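Local coordinates for protein hydrolase, haloacid dehalogenase-like family (Pseudomonas syringae pv. tomato, PDB 3S6J) that probably acts as a metal-dependent sugar phosphatase of the haloacid dehalogenase superfamily, this chain being its hydrolase domain, at residues H45-M50 / L56-R61; K29-A34 / S76-Q81. All coordinates share one frame; numbering follows the deposited sequence.

Interaction 1 (H45-M50 / L56-R61); sequences HRKIGM and LKSLSR
Lys47 reaches from segment 45-50 to Ser58 and Leu59 on helix 52-63, its ammonium end and CE meeting the serine while CG and CE meet Leu59 CD2. The polar part is a single weak hydrogen bond, from Lys47 NZ to Ser58 OG at 3.1 Å; Lys47 CE is almost as near, 3.2 Å from the same Ser58 OG. The CB of Ser58 points toward segment 45-50, and a chi1 of -168° presents OG to the lysine. Glu62, on the same helix, forms a long, weak ion pair with Lys47 NZ and a salt bridge with Arg46.

In the apolar part, chi1 of Lys47 (-48°) sets CG 3.6 Å from Leu59 CD2, the two side chains running past each other in opposite directions. The bend at chi2 turns the outer chain, whose CE is 3.9 Å from Leu59 CD2, on to Ser58. Met50, a selenomethionine here, adds a looser contact, with SE 4.2 Å from Ser58 CB.

Within segment 45-50 a type II beta turn, closed by Met50 N to Lys47 O at 3.0 Å, brings both residues to Ser58. At Gly49 (phi 120°) a CB would press against Ile48 O, which calls for glycine. The side chain of Met50 is about 9 Å from the bound calcium, whose ligands include Asp12 and Asp14. Two consecutive helices joined by a tight turn are consistent with the helical C1 cap of HAD hydrolases, inserted after the DxD motif strand.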
ATOM      1  N   HIS E  45       0.560   2.288  -6.592  1.00 30.90           N
ATOM      2  CA  HIS E  45       0.061   1.079  -5.913  1.00 30.07           C
ATOM      3  C   HIS E  45      -1.382   0.819  -6.333  1.00 30.00           C
ATOM      4  O   HIS E  45      -1.797  -0.329  -6.486  1.00 31.49           O
ATOM      5  CB  HIS E  45       0.167   1.241  -4.380  1.00 27.79           C
ATOM      6  CG  HIS E  45      -0.084  -0.021  -3.601  1.00 29.88           C
ATOM      7  ND1 HIS E  45       0.094  -0.095  -2.243  1.00 29.68           N
ATOM      8  CD2 HIS E  45      -0.476  -1.261  -4.006  1.00 26.01           C
ATOM      9  CE1 HIS E  45      -0.173  -1.328  -1.831  1.00 30.52           C
ATOM     10  NE2 HIS E  45      -0.522  -2.045  -2.883  1.00 31.01           N
ATOM     11  N   ARG E  46      -2.142   1.889  -6.538  1.00 33.06           N
ATOM     12  CA  ARG E  46      -3.545   1.776  -6.956  1.00 33.44           C
ATOM     13  C   ARG E  46      -3.717   1.038  -8.286  1.00 33.56           C
ATOM     14  O   ARG E  46      -4.753   0.416  -8.523  1.00 35.77           O
ATOM     15  CB  ARG E  46      -4.170   3.170  -7.110  1.00 36.26           C
ATOM     16  CG  ARG E  46      -4.733   3.786  -5.843  1.00 36.64           C
ATOM     17  CD  ARG E  46      -5.922   4.715  -6.187  1.00 40.71           C
ATOM     18  NE  ARG E  46      -5.628   5.691  -7.250  1.00 41.96           N
ATOM     19  CZ  ARG E  46      -6.303   6.834  -7.431  1.00 42.75           C
ATOM     20  NH1 ARG E  46      -7.313   7.158  -6.625  1.00 41.14           N
ATOM     21  NH2 ARG E  46      -5.970   7.661  -8.416  1.00 43.29           N
ATOM     22  N   LYS E  47      -2.724   1.139  -9.169  1.00 33.83           N
ATOM     23  CA  LYS E  47      -2.839   0.589 -10.520  1.00 33.38           C
ATOM     24  C   LYS E  47      -2.188  -0.794 -10.681  1.00 33.29           C
ATOM     25  O   LYS E  47      -2.318  -1.439 -11.724  1.00 34.14           O
ATOM     26  CB  LYS E  47      -2.222   1.544 -11.552  1.00 36.87           C
ATOM     27  CG  LYS E  47      -2.647   3.006 -11.444  1.00 39.15           C
ATOM     28  CD  LYS E  47      -4.149   3.216 -11.645  1.00 39.09           C
ATOM     29  CE  LYS E  47      -4.465   4.693 -11.923  1.00 44.59           C
ATOM     30  NZ  LYS E  47      -5.920   5.015 -11.764  1.00 41.83           N
ATOM     31  N   ILE E  48      -1.453  -1.238  -9.678  1.00 30.61           N
ATOM     32  CA  ILE E  48      -0.792  -2.536  -9.769  1.00 31.18           C
ATOM     33  C   ILE E  48      -1.832  -3.638 -10.002  1.00 32.80           C
ATOM     34  O   ILE E  48      -2.793  -3.795  -9.229  1.00 31.15           O
ATOM     35  CB  ILE E  48       0.085  -2.820  -8.517  1.00 31.40           C
ATOM     36  CG1 ILE E  48       1.146  -1.726  -8.363  1.00 32.36           C
ATOM     37  CG2 ILE E  48       0.748  -4.194  -8.607  1.00 31.62           C
ATOM     38  CD1 ILE E  48       2.148  -1.630  -9.523  1.00 33.38           C
ATOM     39  N   GLY E  49      -1.640  -4.386 -11.084  1.00 33.12           N
ATOM     40  CA  GLY E  49      -2.602  -5.386 -11.512  1.00 31.73           C
ATOM     41  C   GLY E  49      -3.120  -5.091 -12.916  1.00 33.16           C
ATOM     42  O   GLY E  49      -3.566  -6.003 -13.610  1.00 34.12           O
HETATM   43  N   MSE E  50      -3.081  -3.824 -13.330  1.00 31.75           N
HETATM   44  CA  MSE E  50      -3.288  -3.473 -14.745  1.00 33.49           C
HETATM   45  C   MSE E  50      -2.050  -3.848 -15.530  1.00 36.52           C
HETATM   46  O   MSE E  50      -0.959  -3.904 -14.964  1.00 37.54           O
HETATM   47  CB  MSE E  50      -3.496  -1.972 -14.931  1.00 34.91           C
HETATM   48  CG  MSE E  50      -4.685  -1.377 -14.216  1.00 33.24           C
HETATM   49 SE   MSE E  50      -5.045   0.395 -14.952  1.00 47.21          SE
HETATM   50  CE  MSE E  50      -6.988   0.425 -14.815  1.00 39.79           C
ATOM     51  N   LEU E  56      -0.028   2.958 -17.556  1.00 41.72           N
ATOM     52  CA  LEU E  56       0.630   4.178 -18.010  1.00 42.80           C
ATOM     53  C   LEU E  56      -0.372   5.201 -18.548  1.00 44.47           C
ATOM     54  O   LEU E  56      -0.348   6.363 -18.148  1.00 44.81           O
ATOM     55  CB  LEU E  56       1.707   3.859 -19.047  1.00 42.24           C
ATOM     56  CG  LEU E  56       3.176   3.919 -18.607  1.00 42.80           C
ATOM     57  CD1 LEU E  56       3.352   3.773 -17.117  1.00 39.88           C
ATOM     58  CD2 LEU E  56       3.969   2.846 -19.332  1.00 41.15           C
ATOM     59  N   LYS E  57      -1.254   4.769 -19.445  1.00 42.69           N
ATOM     60  CA  LYS E  57      -2.357   5.617 -19.886  1.00 45.08           C
ATOM     61  C   LYS E  57      -3.162   6.152 -18.703  1.00 45.92           C
ATOM     62  O   LYS E  57      -3.539   7.323 -18.663  1.00 47.50           O
ATOM     63  CB  LYS E  57      -3.305   4.849 -20.797  1.00 43.38           C
ATOM     64  CG  LYS E  57      -2.749   4.572 -22.179  1.00 49.07           C
ATOM     65  CD  LYS E  57      -3.868   4.544 -23.218  1.00 48.73           C
ATOM     66  CE  LYS E  57      -5.154   3.957 -22.640  1.00 47.90           C
ATOM     67  NZ  LYS E  57      -6.357   4.385 -23.436  1.00 51.23           N
ATOM     68  N   SER E  58      -3.440   5.284 -17.743  1.00 42.99           N
ATOM     69  CA  SER E  58      -4.287   5.666 -16.625  1.00 43.86           C
ATOM     70  C   SER E  58      -3.668   6.781 -15.778  1.00 45.04           C
ATOM     71  O   SER E  58      -4.296   7.818 -15.557  1.00 45.82           O
ATOM     72  CB  SER E  58      -4.613   4.449 -15.765  1.00 41.95           C
ATOM     73  OG  SER E  58      -5.640   4.783 -14.856  1.00 45.15           O
ATOM     74  N   LEU E  59      -2.437   6.561 -15.315  1.00 45.65           N
ATOM     75  CA  LEU E  59      -1.682   7.556 -14.540  1.00 46.41           C
ATOM     76  C   LEU E  59      -1.541   8.828 -15.359  1.00 47.37           C
ATOM     77  O   LEU E  59      -1.649   9.937 -14.840  1.00 48.50           O
ATOM     78  CB  LEU E  59      -0.290   7.016 -14.186  1.00 41.39           C
ATOM     79  CG  LEU E  59      -0.291   5.752 -13.328  1.00 45.03           C
ATOM     80  CD1 LEU E  59       1.092   5.071 -13.272  1.00 44.85           C
ATOM     81  CD2 LEU E  59      -0.810   6.083 -11.926  1.00 44.29           C
ATOM     82  N   SER E  60      -1.296   8.620 -16.646  1.00 44.41           N
ATOM     83  CA  SER E  60      -1.165   9.660 -17.649  1.00 49.18           C
ATOM     84  C   SER E  60      -2.341  10.630 -17.590  1.00 51.41           C
ATOM     85  O   SER E  60      -2.207  11.804 -17.221  1.00 52.08           O
ATOM     86  CB  SER E  60      -1.157   8.975 -19.017  1.00 47.45           C
ATOM     87  OG  SER E  60      -0.547   9.764 -20.009  1.00 53.03           O
ATOM     88  N   ARG E  61      -3.501  10.119 -17.973  1.00 48.86           N
ATOM     89  CA  ARG E  61      -4.744  10.864 -17.907  1.00 49.36           C
ATOM     90  C   ARG E  61      -5.023  11.485 -16.533  1.00 50.08           C
ATOM     91  O   ARG E  61      -5.509  12.609 -16.450  1.00 50.06           O
ATOM     92  CB  ARG E  61      -5.889   9.952 -18.342  1.00 50.96           C
ATOM     93  CG  ARG E  61      -7.252  10.386 -17.881  1.00 52.52           C
ATOM     94  CD  ARG E  61      -8.226  10.354 -19.041  1.00 48.17           C
ATOM     95  NE  ARG E  61      -8.295  11.654 -19.704  1.00 52.65           N
ATOM     96  CZ  ARG E  61      -8.840  11.857 -20.902  1.00 52.23           C
ATOM     97  NH1 ARG E  61      -9.367  10.834 -21.573  1.00 50.91           N
ATOM     98  NH2 ARG E  61      -8.857  13.078 -21.425  1.00 52.30           N
TER

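Interaction 2 (K29-A34 / S76-Q81); sequences KEALDA and SEKHAQ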
ATOM      1  N   LYS E  29       8.166   3.071  -9.539  1.00 27.95           N
ATOM      2  CA  LYS E  29       8.547   4.368  -8.993  1.00 29.99           C
ATOM      3  C   LYS E  29       9.899   4.830  -9.539  1.00 31.80           C
ATOM      4  O   LYS E  29      10.069   5.985  -9.928  1.00 31.78           O
ATOM      5  CB  LYS E  29       8.578   4.333  -7.460  1.00 31.77           C
ATOM      6  CG  LYS E  29       9.034   5.645  -6.822  1.00 31.28           C
ATOM      7  CD  LYS E  29       8.126   6.816  -7.252  1.00 30.10           C
ATOM      8  CE  LYS E  29       8.363   8.016  -6.349  1.00 29.16           C
ATOM      9  NZ  LYS E  29       7.900   9.288  -6.963  1.00 32.40           N
ATOM     10  N   GLU E  30      10.842   3.903  -9.569  1.00 31.02           N
ATOM     11  CA  GLU E  30      12.193   4.136 -10.059  1.00 32.33           C
ATOM     12  C   GLU E  30      12.190   4.409 -11.553  1.00 34.68           C
ATOM     13  O   GLU E  30      12.871   5.333 -12.029  1.00 36.43           O
ATOM     14  CB  GLU E  30      13.056   2.915  -9.731  1.00 35.34           C
ATOM     15  CG  GLU E  30      14.384   2.857 -10.432  1.00 40.63           C
ATOM     16  CD  GLU E  30      15.274   1.778  -9.830  1.00 44.03           C
ATOM     17  OE1 GLU E  30      14.896   1.217  -8.780  1.00 42.50           O
ATOM     18  OE2 GLU E  30      16.347   1.484 -10.398  1.00 47.32           O
ATOM     19  N   ALA E  31      11.409   3.632 -12.302  1.00 32.07           N
ATOM     20  CA  ALA E  31      11.245   3.907 -13.742  1.00 33.27           C
ATOM     21  C   ALA E  31      10.606   5.257 -14.041  1.00 31.83           C
ATOM     22  O   ALA E  31      11.036   5.966 -14.961  1.00 34.17           O
ATOM     23  CB  ALA E  31      10.463   2.805 -14.432  1.00 31.94           C
ATOM     24  N   LEU E  32       9.571   5.607 -13.291  1.00 28.55           N
ATOM     25  CA  LEU E  32       8.855   6.861 -13.523  1.00 31.51           C
ATOM     26  C   LEU E  32       9.681   8.088 -13.118  1.00 33.15           C
ATOM     27  O   LEU E  32       9.649   9.128 -13.796  1.00 30.95           O
ATOM     28  CB  LEU E  32       7.491   6.859 -12.824  1.00 28.46           C
ATOM     29  CG  LEU E  32       6.446   5.915 -13.446  1.00 30.51           C
ATOM     30  CD1 LEU E  32       5.373   5.466 -12.431  1.00 29.64           C
ATOM     31  CD2 LEU E  32       5.783   6.563 -14.627  1.00 30.90           C
ATOM     32  N   ASP E  33      10.404   7.965 -12.008  1.00 31.20           N
ATOM     33  CA  ASP E  33      11.307   9.026 -11.562  1.00 32.84           C
ATOM     34  C   ASP E  33      12.397   9.261 -12.605  1.00 32.08           C
ATOM     35  O   ASP E  33      12.739  10.404 -12.897  1.00 34.24           O
ATOM     36  CB  ASP E  33      11.952   8.696 -10.213  1.00 30.55           C
ATOM     37  CG  ASP E  33      10.990   8.858  -9.036  1.00 36.29           C
ATOM     38  OD1 ASP E  33       9.866   9.386  -9.220  1.00 37.28           O
ATOM     39  OD2 ASP E  33      11.367   8.459  -7.906  1.00 38.09           O
ATOM     40  N   ALA E  34      12.937   8.178 -13.164  1.00 33.08           N
ATOM     41  CA  ALA E  34      13.991   8.257 -14.200  1.00 34.19           C
ATOM     42  C   ALA E  34      13.534   9.041 -15.417  1.00 33.58           C
ATOM     43  O   ALA E  34      14.347   9.545 -16.197  1.00 35.08           O
ATOM     44  CB  ALA E  34      14.403   6.875 -14.642  1.00 30.80           C
ATOM     45  N   SER E  76       8.664   0.791 -19.519  1.00 38.79           N
ATOM     46  CA  SER E  76       8.540  -0.655 -19.417  1.00 39.49           C
ATOM     47  C   SER E  76       9.909  -1.323 -19.220  1.00 41.88           C
ATOM     48  O   SER E  76      10.101  -2.073 -18.265  1.00 41.18           O
ATOM     49  CB  SER E  76       7.845  -1.205 -20.661  1.00 41.11           C
ATOM     50  OG  SER E  76       7.565  -2.582 -20.510  1.00 47.04           O
ATOM     51  N   GLU E  77      10.863  -1.042 -20.107  1.00 41.26           N
ATOM     52  CA  GLU E  77      12.211  -1.583 -19.941  1.00 42.38           C
ATOM     53  C   GLU E  77      12.828  -1.244 -18.586  1.00 39.57           C
ATOM     54  O   GLU E  77      13.408  -2.104 -17.932  1.00 39.18           O
ATOM     55  CB  GLU E  77      13.145  -1.120 -21.072  1.00 44.02           C
ATOM     56  CG  GLU E  77      12.903  -1.815 -22.400  1.00 48.34           C
ATOM     57  CD  GLU E  77      13.993  -1.520 -23.445  1.00 57.93           C
ATOM     58  OE1 GLU E  77      15.115  -2.090 -23.341  1.00 58.85           O
ATOM     59  OE2 GLU E  77      13.720  -0.724 -24.378  1.00 56.62           O
ATOM     60  N   LYS E  78      12.724   0.018 -18.183  1.00 39.85           N
ATOM     61  CA  LYS E  78      13.254   0.462 -16.894  1.00 40.96           C
ATOM     62  C   LYS E  78      12.616  -0.317 -15.765  1.00 38.41           C
ATOM     63  O   LYS E  78      13.279  -0.702 -14.811  1.00 38.83           O
ATOM     64  CB  LYS E  78      13.002   1.956 -16.677  1.00 39.87           C
ATOM     65  CG  LYS E  78      14.259   2.817 -16.748  1.00 44.62           C
ATOM     66  CD  LYS E  78      14.400   3.503 -18.077  1.00 44.08           C
ATOM     67  CE  LYS E  78      15.484   4.594 -18.032  1.00 49.23           C
ATOM     68  NZ  LYS E  78      16.759   4.113 -17.382  1.00 54.86           N
ATOM     69  N   HIS E  79      11.314  -0.542 -15.878  1.00 38.18           N
ATOM     70  CA  HIS E  79      10.586  -1.311 -14.873  1.00 37.66           C
ATOM     71  C   HIS E  79      11.077  -2.760 -14.786  1.00 37.13           C
ATOM     72  O   HIS E  79      11.378  -3.234 -13.698  1.00 37.91           O
ATOM     73  CB  HIS E  79       9.086  -1.265 -15.138  1.00 35.62           C
ATOM     74  CG  HIS E  79       8.296  -2.211 -14.286  1.00 34.75           C
ATOM     75  ND1 HIS E  79       7.880  -3.446 -14.737  1.00 35.47           N
ATOM     76  CD2 HIS E  79       7.825  -2.087 -13.030  1.00 32.31           C
ATOM     77  CE1 HIS E  79       7.190  -4.046 -13.785  1.00 35.44           C
ATOM     78  NE2 HIS E  79       7.150  -3.251 -12.734  1.00 36.23           N
ATOM     79  N   ALA E  80      11.177  -3.454 -15.919  1.00 36.54           N
ATOM     80  CA  ALA E  80      11.684  -4.828 -15.905  1.00 38.42           C
ATOM     81  C   ALA E  80      13.051  -4.906 -15.254  1.00 39.89           C
ATOM     82  O   ALA E  80      13.316  -5.793 -14.454  1.00 41.45           O
ATOM     83  CB  ALA E  80      11.754  -5.398 -17.306  1.00 38.78           C
ATOM     84  N   GLN E  81      13.922  -3.968 -15.600  1.00 40.35           N
ATOM     85  CA  GLN E  81      15.264  -3.954 -15.058  1.00 39.76           C
ATOM     86  C   GLN E  81      15.248  -3.731 -13.547  1.00 40.56           C
ATOM     87  O   GLN E  81      15.904  -4.467 -12.807  1.00 40.72           O
ATOM     88  CB  GLN E  81      16.124  -2.918 -15.782  1.00 41.16           C
ATOM     89  CG  GLN E  81      16.453  -3.329 -17.230  1.00 44.94           C
ATOM     90  CD  GLN E  81      16.536  -2.161 -18.209  1.00 48.35           C
ATOM     91  OE1 GLN E  81      17.031  -1.074 -17.876  1.00 47.29           O
ATOM     92  NE2 GLN E  81      16.054  -2.387 -19.432  1.00 50.57           N
TER
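Ala31 and Lys78 meet through their beta carbons, both of which point across the gap between helix 21-34 and helix 69-85. Ala31 CB lies 3.5 Å from Lys78 CB, tighter than usual for two carbons, and the CA atoms of the same two residues are only 5.1 Å apart. The N-to-C directions of the two short segments make an angle of 140°, so they run roughly antiparallel, with axes 8.3 Å apart at closest approach, and the small alanine side chain permits that spacing.

Beyond its beta carbon, Lys78 bends at chi2 (100°), and its CE comes 4.2 Å from Ala34 CB, one helical turn after Ala31. His79 borders the alanine from the other helix: Ala31 CB is 3.7 Å from His79 N, while the two CB atoms are 4.4 Å apart. The imidazole itself is directed by helix 21-34, where its NE2 is hydrogen-bonded to Asn24 and its ring stacks on Trp28.

No hydrogen bond joins the two segments, so their direct contact rests on close van der Waals packing of alanine methyls against lysine carbons and helix backbone.

From the N terminus, after strands 8-11 and 18-19, the chain enters helix 21-34, whose segment 29-34 waits for its partner until helix 69-85 returns at 76-81. Interaction 2 thereby closes a long loop with 41 residues between its segments. Within that loop lies interaction 1, a local closure with five intervening residues, joining helix 41-47 to helix 52-63. The two contacts are therefore nested and do not cross. The centres of interactions 1 and 2 are 14 Å apart, and the two do not touch. Together they tie four successive helices into one helical unit: interaction 2 pairs the first with the last, and interaction 1 the middle two.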